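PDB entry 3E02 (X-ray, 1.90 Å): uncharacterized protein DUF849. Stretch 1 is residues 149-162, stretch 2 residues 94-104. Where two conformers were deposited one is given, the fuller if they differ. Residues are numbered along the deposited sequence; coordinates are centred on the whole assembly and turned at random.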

ATOM      1  N   SER A 149     -15.943 -12.666  21.473  1.00 38.38           N
ATOM      2  CA  SER A 149     -15.905 -11.479  22.340  1.00 37.84           C
ATOM      3  C   SER A 149     -14.558 -11.226  22.993  1.00 37.84           C
ATOM      4  O   SER A 149     -14.045 -12.094  23.655  1.00 38.91           O
ATOM      5  CB  SER A 149     -16.955 -11.609  23.444  1.00 38.15           C
ATOM      6  OG  SER A 149     -16.970 -10.449  24.279  1.00 37.39           O
ATOM      7  N   ASN A 150     -13.990 -10.031  22.809  1.00 37.38           N
ATOM      8  CA  ASN A 150     -12.761  -9.601  23.504  1.00 37.08           C
ATOM      9  C   ASN A 150     -12.851  -8.081  23.679  1.00 35.72           C
ATOM     10  O   ASN A 150     -12.192  -7.328  22.988  1.00 35.14           O
ATOM     11  CB  ASN A 150     -11.490  -9.979  22.728  1.00 38.45           C
ATOM     12  CG  ASN A 150     -11.388 -11.448  22.466  1.00 43.88           C
ATOM     13  OD1 ASN A 150     -11.089 -12.197  23.377  1.00 48.53           O
ATOM     14  ND2 ASN A 150     -11.653 -11.879  21.221  1.00 44.55           N
ATOM     15  N   THR A 151     -13.695  -7.647  24.614  1.00 34.88           N
ATOM     16  CA  THR A 151     -13.881  -6.221  24.878  1.00 33.43           C
ATOM     17  C   THR A 151     -12.618  -5.662  25.521  1.00 33.38           C
ATOM     18  O   THR A 151     -11.764  -6.429  25.978  1.00 33.91           O
ATOM     19  CB  THR A 151     -15.095  -5.939  25.773  1.00 32.94           C
ATOM     20  OG1 THR A 151     -14.848  -6.446  27.084  1.00 33.48           O
ATOM     21  CG2 THR A 151     -16.385  -6.537  25.198  1.00 34.05           C
ATOM     22  N   PHE A 152     -12.480  -4.335  25.542  1.00 33.35           N
ATOM     23  CA  PHE A 152     -11.325  -3.719  26.205  1.00 33.65           C
ATOM     24  C   PHE A 152     -11.224  -4.147  27.682  1.00 34.26           C
ATOM     25  O   PHE A 152     -10.138  -4.433  28.159  1.00 34.40           O
ATOM     26  CB  PHE A 152     -11.321  -2.196  26.026  1.00 32.96           C
ATOM     27  CG  PHE A 152     -10.885  -1.777  24.659  1.00 32.01           C
ATOM     28  CD1 PHE A 152     -11.797  -1.676  23.614  1.00 31.84           C
ATOM     29  CD2 PHE A 152      -9.546  -1.522  24.401  1.00 31.21           C
ATOM     30  CE1 PHE A 152     -11.380  -1.295  22.337  1.00 31.88           C
ATOM     31  CE2 PHE A 152      -9.118  -1.146  23.136  1.00 34.62           C
ATOM     32  CZ  PHE A 152     -10.024  -1.037  22.107  1.00 34.75           C
ATOM     33  N   SER A 153     -12.359  -4.233  28.377  1.00 34.81           N
ATOM     34  CA  SER A 153     -12.374  -4.735  29.764  1.00 35.21           C
ATOM     35  C   SER A 153     -11.902  -6.197  29.863  1.00 34.95           C
ATOM     36  O   SER A 153     -11.117  -6.544  30.756  1.00 35.83           O
ATOM     37  CB  SER A 153     -13.764  -4.598  30.382  1.00 36.08           C
ATOM     38  OG  SER A 153     -14.132  -3.233  30.447  1.00 41.44           O
ATOM     39  N   GLN A 154     -12.372  -7.036  28.950  1.00 35.11           N
ATOM     40  CA  GLN A 154     -11.992  -8.463  28.921  1.00 35.46           C
ATOM     41  C   GLN A 154     -10.498  -8.632  28.647  1.00 35.46           C
ATOM     42  O   GLN A 154      -9.826  -9.417  29.320  1.00 36.08           O
ATOM     43  CB  GLN A 154     -12.833  -9.243  27.907  1.00 34.67           C
ATOM     44  CG  GLN A 154     -14.276  -9.434  28.356  1.00 35.27           C
ATOM     45  CD  GLN A 154     -15.115 -10.184  27.343  1.00 36.31           C
ATOM     46  OE1 GLN A 154     -15.059  -9.926  26.136  1.00 37.68           O
ATOM     47  NE2 GLN A 154     -15.914 -11.123  27.830  1.00 34.79           N
ATOM     48  N   ILE A 155      -9.981  -7.884  27.672  1.00 34.93           N
ATOM     49  CA  ILE A 155      -8.550  -7.931  27.330  1.00 34.38           C
ATOM     50  C   ILE A 155      -7.707  -7.494  28.529  1.00 36.23           C
ATOM     51  O   ILE A 155      -6.749  -8.179  28.892  1.00 36.77           O
ATOM     52  CB  ILE A 155      -8.211  -7.085  26.085  1.00 33.48           C
ATOM     53  CG1 ILE A 155      -8.920  -7.657  24.838  1.00 34.26           C
ATOM     54  CG2 ILE A 155      -6.688  -7.075  25.869  1.00 33.64           C
ATOM     55  CD1 ILE A 155      -9.006  -6.677  23.650  1.00 34.17           C
ATOM     56  N   GLU A 156      -8.086  -6.379  29.152  1.00 37.12           N
ATOM     57  CA  GLU A 156      -7.374  -5.875  30.329  1.00 40.97           C
ATOM     58  C   GLU A 156      -7.340  -6.900  31.477  1.00 40.61           C
ATOM     59  O   GLU A 156      -6.297  -7.053  32.105  1.00 40.61           O
ATOM     60  CB  GLU A 156      -7.981  -4.563  30.807  1.00 40.77           C
ATOM     61  CG  GLU A 156      -7.188  -3.914  31.949  1.00 46.19           C
ATOM     62  CD  GLU A 156      -7.570  -2.478  32.231  1.00 45.82           C
ATOM     63  OE1 GLU A 156      -8.189  -1.822  31.365  1.00 55.70           O
ATOM     64  OE2 GLU A 156      -7.214  -1.995  33.323  1.00 55.42           O
ATOM     65  N   ARG A 157      -8.465  -7.590  31.713  1.00 41.72           N
ATOM     66  CA  ARG A 157      -8.580  -8.638  32.757  1.00 41.96           C
ATOM     67  C   ARG A 157      -7.603  -9.781  32.464  1.00 40.62           C
ATOM     68  O   ARG A 157      -6.825 -10.188  33.335  1.00 40.32           O
ATOM     69  CB  ARG A 157     -10.020  -9.182  32.829  1.00 41.85           C
ATOM     70  CG  ARG A 157     -10.282 -10.265  33.904  1.00 44.65           C
ATOM     71  CD  ARG A 157     -11.631 -10.966  33.726  1.00 46.56           C
ATOM     72  NE  ARG A 157     -11.689 -12.156  34.581  1.00 52.16           N
ATOM     73  CZ  ARG A 157     -12.522 -13.193  34.446  1.00 54.56           C
ATOM     74  NH1 ARG A 157     -13.467 -13.231  33.500  1.00 60.47           N
ATOM     75  NH2 ARG A 157     -12.408 -14.209  35.305  1.00 57.11           N
ATOM     76  N   GLY A 158      -7.645 -10.278  31.229  1.00 39.15           N
ATOM     77  CA  GLY A 158      -6.749 -11.345  30.780  1.00 38.47           C
ATOM     78  C   GLY A 158      -5.294 -10.954  30.905  1.00 37.32           C
ATOM     79  O   GLY A 158      -4.498 -11.721  31.420  1.00 36.28           O
HETATM   80  N   MSE A 159      -4.956  -9.747  30.450  1.00 37.66           N
HETATM   81  CA  MSE A 159      -3.579  -9.242  30.564  1.00 38.91           C
HETATM   82  C   MSE A 159      -3.115  -9.140  32.014  1.00 40.15           C
HETATM   83  O   MSE A 159      -1.980  -9.518  32.331  1.00 41.18           O
HETATM   84  CB  MSE A 159      -3.431  -7.883  29.879  1.00 38.58           C
HETATM   85  CG  MSE A 159      -3.520  -7.939  28.365  1.00 38.32           C
HETATM   86 SE   MSE A 159      -3.465  -6.116  27.702  0.75 38.75          SE
HETATM   87  CE  MSE A 159      -3.354  -6.549  25.858  1.00 39.44           C
ATOM     88  N   THR A 160      -3.997  -8.658  32.889  1.00 40.75           N
ATOM     89  CA  THR A 160      -3.668  -8.485  34.315  1.00 41.01           C
ATOM     90  C   THR A 160      -3.504  -9.826  35.041  1.00 40.57           C
ATOM     91  O   THR A 160      -2.469 -10.063  35.665  1.00 41.56           O
ATOM     92  CB  THR A 160      -4.735  -7.621  35.042  1.00 40.85           C
ATOM     93  OG1 THR A 160      -4.881  -6.376  34.353  1.00 45.26           O
ATOM     94  CG2 THR A 160      -4.331  -7.336  36.487  1.00 42.12           C
ATOM     95  N   GLU A 161      -4.508 -10.696  34.929  1.00 40.11           N
ATOM     96  CA  GLU A 161      -4.511 -11.988  35.620  1.00 41.05           C
ATOM     97  C   GLU A 161      -3.405 -12.923  35.149  1.00 40.09           C
ATOM     98  O   GLU A 161      -2.689 -13.492  35.974  1.00 39.73           O
ATOM     99  CB  GLU A 161      -5.857 -12.695  35.474  1.00 41.05           C
ATOM    100  CG  GLU A 161      -6.995 -11.960  36.151  1.00 44.52           C
ATOM    101  CD  GLU A 161      -8.332 -12.672  36.049  1.00 44.98           C
ATOM    102  OE1 GLU A 161      -8.403 -13.785  35.492  1.00 53.48           O
ATOM    103  OE2 GLU A 161      -9.321 -12.103  36.551  1.00 57.69           O
ATOM    104  N   LEU A 162      -3.267 -13.073  33.829  1.00 37.97           N
ATOM    105  CA  LEU A 162      -2.239 -13.949  33.263  1.00 37.59           C
ATOM    106  C   LEU A 162      -0.855 -13.303  33.279  1.00 37.60           C
ATOM    107  O   LEU A 162       0.135 -14.007  33.438  1.00 38.25           O
ATOM    108  CB  LEU A 162      -2.638 -14.445  31.871  1.00 37.22           C
ATOM    109  CG  LEU A 162      -3.971 -15.203  31.813  1.00 35.70           C
ATOM    110  CD1 LEU A 162      -4.247 -15.638  30.365  1.00 33.71           C
ATOM    111  CD2 LEU A 162      -4.008 -16.412  32.748  1.00 36.35           C
TER
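Stretch 2 94-104: SLDERLAPARA

Stretch 2 is held to stretch 1 by polar contacts of D96, R98 and R103, with L95, L99 and A102 adding the apolar packing. R157 reaches across to D96 in a salt bridge, its NH2 3.1 Å and its NH1 3.2 Å from D96 OD1, so one carboxylate oxygen takes both hydrogen bonds at the guanidinium edge. The same guanidinium is steadied from its own helix, where R157 NE lies 3.1 Å from E161 OE2. The other oxygen, E161 OE1, forms a second salt bridge across the contact, 3.0 Å from R103 NH1. Bridging both arginines in this way, E161 offsets the like charges of R157 NH2 and R103 NH1, which stand 3.4 Å apart. R98 serves the loop ahead of the first helix: its NH1 donates to S149 O at 2.9 Å and its NH2 to N150 OD1 at 3.0 Å, both acceptors lying near the guanidinium plane.

Residues 95-104 are helical, starting after the N-cap S94 and kinked at P101 and A102, whose N atoms make no bond to the preceding turn. This helix runs nearly parallel to helix 152-162, which T151 caps, with a crossing angle of -15° and axes 10.9 Å apart at closest approach. The register advances by four residues on each side: Q154 pairs with L95, G158 with L99 and L162 with R103, with CA to CA distances of 7.6, 7.3 and 6.6 Å.

L99 sits as a knob among R157, G158, E161 and L162. L99 CD2 lies 4.3 Å from G158 CA, while L99 CD1 covers one face of the R157 guanidinium, 3.9 Å from R157 CZ. Farther along, L162 CD2 rests 3.7 Å from A102 CB; at the other end L95 CD2 meets Q154 CG at 3.6 Å.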

ATOM      1  N   SER A  94     -17.746 -18.732  27.933  1.00 44.25           N
ATOM      2  CA  SER A  94     -17.639 -17.482  28.684  1.00 44.49           C
ATOM      3  C   SER A  94     -16.160 -17.193  28.956  1.00 44.87           C
ATOM      4  O   SER A  94     -15.321 -18.080  28.795  1.00 43.38           O
ATOM      5  CB  SER A  94     -18.369 -17.602  30.008  1.00 44.63           C
ATOM      6  OG  SER A  94     -17.808 -18.652  30.784  1.00 43.87           O
ATOM      7  N   LEU A  95     -15.851 -15.974  29.395  1.00 46.00           N
ATOM      8  CA  LEU A  95     -14.454 -15.610  29.686  1.00 46.62           C
ATOM      9  C   LEU A  95     -13.888 -16.420  30.858  1.00 46.07           C
ATOM     10  O   LEU A  95     -12.701 -16.763  30.830  1.00 45.39           O
ATOM     11  CB  LEU A  95     -14.267 -14.097  29.919  1.00 47.44           C
ATOM     12  CG  LEU A  95     -12.801 -13.595  29.968  1.00 47.03           C
ATOM     13  CD1 LEU A  95     -12.029 -13.888  28.664  1.00 44.86           C
ATOM     14  CD2 LEU A  95     -12.748 -12.121  30.273  1.00 46.64           C
ATOM     15  N   ASP A  96     -14.727 -16.723  31.859  1.00 46.32           N
ATOM     16  CA  ASP A  96     -14.338 -17.563  33.020  1.00 46.43           C
ATOM     17  C   ASP A  96     -13.849 -18.918  32.538  1.00 45.11           C
ATOM     18  O   ASP A  96     -12.750 -19.340  32.901  1.00 45.22           O
ATOM     19  CB  ASP A  96     -15.514 -17.810  33.988  1.00 47.10           C
ATOM     20  CG  ASP A  96     -15.908 -16.579  34.814  1.00 53.90           C
ATOM     21  OD1 ASP A  96     -15.133 -15.605  34.923  1.00 55.97           O
ATOM     22  OD2 ASP A  96     -17.023 -16.607  35.391  1.00 60.47           O
ATOM     23  N   GLU A  97     -14.664 -19.577  31.712  1.00 44.27           N
ATOM     24  CA  GLU A  97     -14.284 -20.861  31.120  1.00 45.15           C
ATOM     25  C   GLU A  97     -12.993 -20.720  30.300  1.00 42.25           C
ATOM     26  O   GLU A  97     -12.090 -21.533  30.398  1.00 41.29           O
ATOM     27  CB  GLU A  97     -15.338 -21.375  30.151  1.00 45.36           C
ATOM     28  CG  GLU A  97     -16.679 -21.762  30.698  1.00 51.66           C
ATOM     29  CD  GLU A  97     -17.622 -22.088  29.548  1.00 50.06           C
ATOM     30  OE1 GLU A  97     -17.351 -23.090  28.843  1.00 62.67           O
ATOM     31  OE2 GLU A  97     -18.606 -21.341  29.340  1.00 58.94           O
ATOM     32  N   ARG A  98     -12.940 -19.673  29.483  1.00 41.25           N
ATOM     33  CA  ARG A  98     -11.804 -19.442  28.592  1.00 39.83           C
ATOM     34  C   ARG A  98     -10.452 -19.231  29.277  1.00 38.15           C
ATOM     35  O   ARG A  98      -9.451 -19.768  28.798  1.00 37.37           O
ATOM     36  CB  ARG A  98     -12.111 -18.292  27.648  1.00 41.22           C
ATOM     37  CG  ARG A  98     -13.168 -18.654  26.600  1.00 41.94           C
ATOM     38  CD  ARG A  98     -13.645 -17.400  25.919  1.00 46.09           C
ATOM     39  NE  ARG A  98     -12.514 -16.731  25.274  1.00 48.48           N
ATOM     40  CZ  ARG A  98     -12.535 -15.517  24.727  1.00 50.23           C
ATOM     41  NH1 ARG A  98     -13.637 -14.789  24.701  1.00 48.13           N
ATOM     42  NH2 ARG A  98     -11.428 -15.029  24.183  1.00 50.19           N
ATOM     43  N   LEU A  99     -10.437 -18.502  30.390  1.00 37.22           N
ATOM     44  CA  LEU A  99      -9.197 -18.254  31.155  1.00 36.96           C
ATOM     45  C   LEU A  99      -8.771 -19.398  32.092  1.00 36.60           C
ATOM     46  O   LEU A  99      -7.611 -19.438  32.494  1.00 35.95           O
ATOM     47  CB  LEU A  99      -9.292 -16.943  31.963  1.00 37.30           C
ATOM     48  CG  LEU A  99      -9.429 -15.614  31.197  1.00 36.12           C
ATOM     49  CD1 LEU A  99      -9.610 -14.443  32.180  1.00 36.56           C
ATOM     50  CD2 LEU A  99      -8.238 -15.368  30.258  1.00 37.80           C
ATOM     51  N   ALA A 100      -9.678 -20.329  32.410  1.00 35.46           N
ATOM     52  CA  ALA A 100      -9.386 -21.423  33.363  1.00 35.95           C
ATOM     53  C   ALA A 100      -8.100 -22.230  33.108  1.00 35.11           C
ATOM     54  O   ALA A 100      -7.306 -22.373  34.039  1.00 36.14           O
ATOM     55  CB  ALA A 100     -10.591 -22.356  33.515  1.00 36.27           C
ATOM     56  N   PRO A 101      -7.887 -22.756  31.881  1.00 34.90           N
ATOM     57  CA  PRO A 101      -6.661 -23.519  31.611  1.00 35.09           C
ATOM     58  C   PRO A 101      -5.352 -22.745  31.842  1.00 34.33           C
ATOM     59  O   PRO A 101      -4.485 -23.240  32.545  1.00 33.61           O
ATOM     60  CB  PRO A 101      -6.827 -23.926  30.151  1.00 36.53           C
ATOM     61  CG  PRO A 101      -8.271 -23.957  29.944  1.00 36.29           C
ATOM     62  CD  PRO A 101      -8.771 -22.776  30.699  1.00 35.25           C
ATOM     63  N   ALA A 102      -5.244 -21.537  31.292  1.00 34.18           N
ATOM     64  CA  ALA A 102      -4.057 -20.681  31.482  1.00 34.52           C
ATOM     65  C   ALA A 102      -3.850 -20.322  32.950  1.00 35.40           C
ATOM     66  O   ALA A 102      -2.699 -20.272  33.405  1.00 34.37           O
ATOM     67  CB  ALA A 102      -4.141 -19.399  30.619  1.00 33.82           C
ATOM     68  N   ARG A 103      -4.946 -20.059  33.675  1.00 37.24           N
ATOM     69  CA  ARG A 103      -4.857 -19.750  35.103  0.50 38.06           C
ATOM     70  C   ARG A 103      -4.346 -20.944  35.902  1.00 38.18           C
ATOM     71  O   ARG A 103      -3.531 -20.772  36.804  1.00 37.97           O
ATOM     72  CB  ARG A 103      -6.185 -19.253  35.691  0.50 38.95           C
ATOM     73  CG  ARG A 103      -6.597 -17.873  35.180  0.50 42.97           C
ATOM     74  CD  ARG A 103      -7.054 -16.965  36.309  0.50 47.92           C
ATOM     75  NE  ARG A 103      -8.231 -17.457  37.024  0.50 48.26           N
ATOM     76  CZ  ARG A 103      -9.510 -17.181  36.736  0.50 50.54           C
ATOM     77  NH1 ARG A 103      -9.869 -16.420  35.692  0.50 45.49           N
ATOM     78  NH2 ARG A 103     -10.472 -17.702  37.506  0.50 53.34           N
ATOM     79  N   ALA A 104      -4.814 -22.147  35.561  1.00 37.48           N
ATOM     80  CA  ALA A 104      -4.365 -23.371  36.243  1.00 37.96           C
ATOM     81  C   ALA A 104      -2.917 -23.740  35.880  1.00 37.63           C
ATOM     82  O   ALA A 104      -2.101 -24.026  36.758  1.00 38.49           O
ATOM     83  CB  ALA A 104      -5.295 -24.550  35.927  1.00 37.58           C
TER